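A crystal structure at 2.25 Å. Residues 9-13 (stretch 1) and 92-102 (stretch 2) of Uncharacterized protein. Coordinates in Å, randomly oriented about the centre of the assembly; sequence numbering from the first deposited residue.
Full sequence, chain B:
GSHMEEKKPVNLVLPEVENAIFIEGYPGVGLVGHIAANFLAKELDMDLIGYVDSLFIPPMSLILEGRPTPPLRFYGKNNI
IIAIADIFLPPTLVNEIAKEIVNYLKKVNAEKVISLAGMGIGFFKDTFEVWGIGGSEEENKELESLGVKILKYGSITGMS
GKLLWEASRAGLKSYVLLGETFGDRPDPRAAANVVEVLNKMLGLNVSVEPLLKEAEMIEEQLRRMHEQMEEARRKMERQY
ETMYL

Stretch 1, residues 9-13: PVNLV
Stretch 2 92-102: TLVNEIAKEIV

A short extended segment lies along one face of a helix; direct contact is mostly shape, with two water bridges added. Residues 92-102 are helical throughout, with phi/psi near -63/-42 and successive i to i-4 bonds such as Ile97 N to Leu93 O at 2.9 Å. Residues 10-13 are extended, phi -89 to -130° and psi 103 to 135°, so side chains alternate: Val10 and Leu12 point toward the helix, Asn11 away. Both stretches advance in the same general sense. Val10 CA sits 6.5 Å from Ile97 CA, and Leu12 CA 6.8 Å from Glu100 CA, so a two-residue step of the extended segment matches roughly one helical turn.

Val10, chi1 t, is the main bump. It drops into a hollow lined by Leu93, Glu96, Ile97 and Glu100. Val10 CG2 meets Leu93 CD1 at 3.7 Å and Glu96 CB at 4.0 Å; Val10 CG1 lies 4.1 Å from Ile97 CG1 and 4.0 Å from Glu100 CG. Leu93 (t, p) starts sideways, but its end reaches in to help floor the pocket.

Leu12 fills the next hollow, one turn on. Its chi1 of -109° lies between wells, with chi2 at 37°, and Leu12 CD2 sits against the helix backbone: 3.4 Å from Glu100 O and 3.8 Å from Ile101 CA. Ile101 CG1, at 4.2 Å from Leu12 CD2, adds an apolar wall.

No direct hydrogen bond crosses. Instead Glu100 (m, m, chi3 -46°) lays its methylenes beside the segment, Glu100 CG 3.8 Å from Val10 O, and its carboxylate meets two waters. One accepts from Val10 N (3.1 Å) and lies in hydrogen-bonding position 3.1 Å from Glu100 OE2; the other donates to Glu100 OE1 (3.0 Å) and accepts from Leu12 N (2.9 Å). Pro9 CG also rests 3.9 Å from Glu96 OE2. The rule: alternate residues, matched to successive turns, each find a hollow.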

# COMPACT_ATOMS: atom_id res chain seq x y z
N PRO B 9 -5.66 6.53 15.28
CA PRO B 9 -6.21 6.45 13.91
C PRO B 9 -7.68 6.85 13.80
O PRO B 9 -8.07 7.44 12.80
CB PRO B 9 -6.06 4.98 13.52
CG PRO B 9 -6.00 4.25 14.82
CD PRO B 9 -5.45 5.19 15.87
N VAL B 10 -8.48 6.51 14.81
CA VAL B 10 -9.85 7.02 14.90
C VAL B 10 -10.08 7.58 16.27
O VAL B 10 -9.78 6.93 17.24
CB VAL B 10 -10.86 5.90 14.64
CG1 VAL B 10 -12.25 6.34 14.99
CG2 VAL B 10 -10.81 5.47 13.19
N ASN B 11 -10.61 8.80 16.37
CA ASN B 11 -11.10 9.32 17.66
C ASN B 11 -12.56 9.60 17.64
O ASN B 11 -13.04 10.24 16.72
CB ASN B 11 -10.39 10.60 18.10
CG ASN B 11 -8.94 10.34 18.45
OD1 ASN B 11 -8.62 10.17 19.62
ND2 ASN B 11 -8.08 10.20 17.44
N LEU B 12 -13.27 9.19 18.68
CA LEU B 12 -14.66 9.59 18.84
C LEU B 12 -14.70 10.87 19.59
O LEU B 12 -14.26 10.91 20.73
CB LEU B 12 -15.49 8.56 19.60
CG LEU B 12 -16.55 7.70 18.99
CD1 LEU B 12 -16.10 7.31 17.60
CD2 LEU B 12 -16.82 6.49 19.86
N VAL B 13 -15.28 11.90 19.01
CA VAL B 13 -15.59 13.09 19.76
C VAL B 13 -17.05 13.01 20.13
O VAL B 13 -17.92 13.26 19.32
CB VAL B 13 -15.28 14.39 18.96
CG1 VAL B 13 -15.56 15.65 19.79
CG2 VAL B 13 -13.82 14.39 18.52
N THR B 92 -11.35 -2.08 7.09
CA THR B 92 -10.48 -1.89 8.23
C THR B 92 -10.89 -0.69 9.04
O THR B 92 -10.81 -0.68 10.25
CB THR B 92 -9.01 -1.78 7.79
OG1 THR B 92 -8.69 -2.92 6.99
CG2 THR B 92 -8.10 -1.80 8.98
N LEU B 93 -11.32 0.35 8.36
CA LEU B 93 -11.70 1.58 9.04
C LEU B 93 -13.04 1.38 9.79
O LEU B 93 -13.23 1.86 10.89
CB LEU B 93 -11.77 2.71 8.04
CG LEU B 93 -12.05 4.12 8.59
CD1 LEU B 93 -11.01 4.53 9.61
CD2 LEU B 93 -12.06 5.12 7.44
N VAL B 94 -13.95 0.63 9.17
CA VAL B 94 -15.20 0.25 9.83
C VAL B 94 -14.90 -0.54 11.09
O VAL B 94 -15.45 -0.20 12.14
CB VAL B 94 -16.09 -0.59 8.91
CG1 VAL B 94 -17.23 -1.21 9.69
CG2 VAL B 94 -16.62 0.24 7.75
N ASN B 95 -13.96 -1.49 11.03
CA ASN B 95 -13.52 -2.18 12.25
C ASN B 95 -12.92 -1.26 13.32
O ASN B 95 -13.24 -1.40 14.49
CB ASN B 95 -12.52 -3.29 11.95
CG ASN B 95 -13.14 -4.46 11.22
OD1 ASN B 95 -14.30 -4.78 11.43
ND2 ASN B 95 -12.36 -5.11 10.38
N GLU B 96 -12.10 -0.32 12.92
CA GLU B 96 -11.55 0.61 13.88
C GLU B 96 -12.64 1.45 14.53
O GLU B 96 -12.57 1.73 15.72
CB GLU B 96 -10.49 1.52 13.24
CG GLU B 96 -9.19 0.84 12.86
CD GLU B 96 -8.17 0.84 14.00
OE1 GLU B 96 -8.57 1.00 15.20
OE2 GLU B 96 -6.95 0.67 13.70
N ILE B 97 -13.60 1.91 13.74
CA ILE B 97 -14.66 2.75 14.27
C ILE B 97 -15.53 1.94 15.21
O ILE B 97 -15.84 2.41 16.29
CB ILE B 97 -15.51 3.39 13.16
CG1 ILE B 97 -14.67 4.41 12.37
CG2 ILE B 97 -16.73 4.09 13.74
CD1 ILE B 97 -15.25 4.72 11.00
N ALA B 98 -15.89 0.74 14.82
CA ALA B 98 -16.67 -0.16 15.68
C ALA B 98 -15.99 -0.39 17.03
O ALA B 98 -16.63 -0.32 18.09
CB ALA B 98 -16.90 -1.50 15.01
N LYS B 99 -14.68 -0.61 17.00
CA LYS B 99 -13.92 -0.76 18.24
C LYS B 99 -14.05 0.48 19.14
O LYS B 99 -14.27 0.34 20.35
CB LYS B 99 -12.44 -1.10 17.94
CG LYS B 99 -12.22 -2.47 17.26
CD LYS B 99 -12.20 -3.61 18.27
CE LYS B 99 -12.52 -4.87 17.57
NZ LYS B 99 -12.23 -6.11 18.35
N GLU B 100 -13.89 1.68 18.59
CA GLU B 100 -14.03 2.89 19.44
C GLU B 100 -15.45 3.09 19.93
O GLU B 100 -15.67 3.51 21.05
CB GLU B 100 -13.60 4.15 18.69
CG GLU B 100 -12.13 4.21 18.34
CD GLU B 100 -11.20 4.15 19.56
OE1 GLU B 100 -11.46 4.86 20.57
OE2 GLU B 100 -10.22 3.36 19.50
N ILE B 101 -16.43 2.77 19.08
CA ILE B 101 -17.81 2.87 19.51
C ILE B 101 -18.07 1.92 20.70
O ILE B 101 -18.65 2.30 21.69
CB ILE B 101 -18.76 2.55 18.36
CG1 ILE B 101 -18.76 3.70 17.37
CG2 ILE B 101 -20.15 2.27 18.89
CD1 ILE B 101 -19.52 3.41 16.07
N VAL B 102 -17.58 0.69 20.61
CA VAL B 102 -17.79 -0.26 21.67
C VAL B 102 -17.07 0.15 22.96
O VAL B 102 -17.64 0.03 24.03
CB VAL B 102 -17.39 -1.66 21.22
CG1 VAL B 102 -17.31 -2.62 22.39
CG2 VAL B 102 -18.38 -2.15 20.19
O HOH W 1 -8.57 4.31 17.00
O HOH W 2 -12.04 7.75 20.91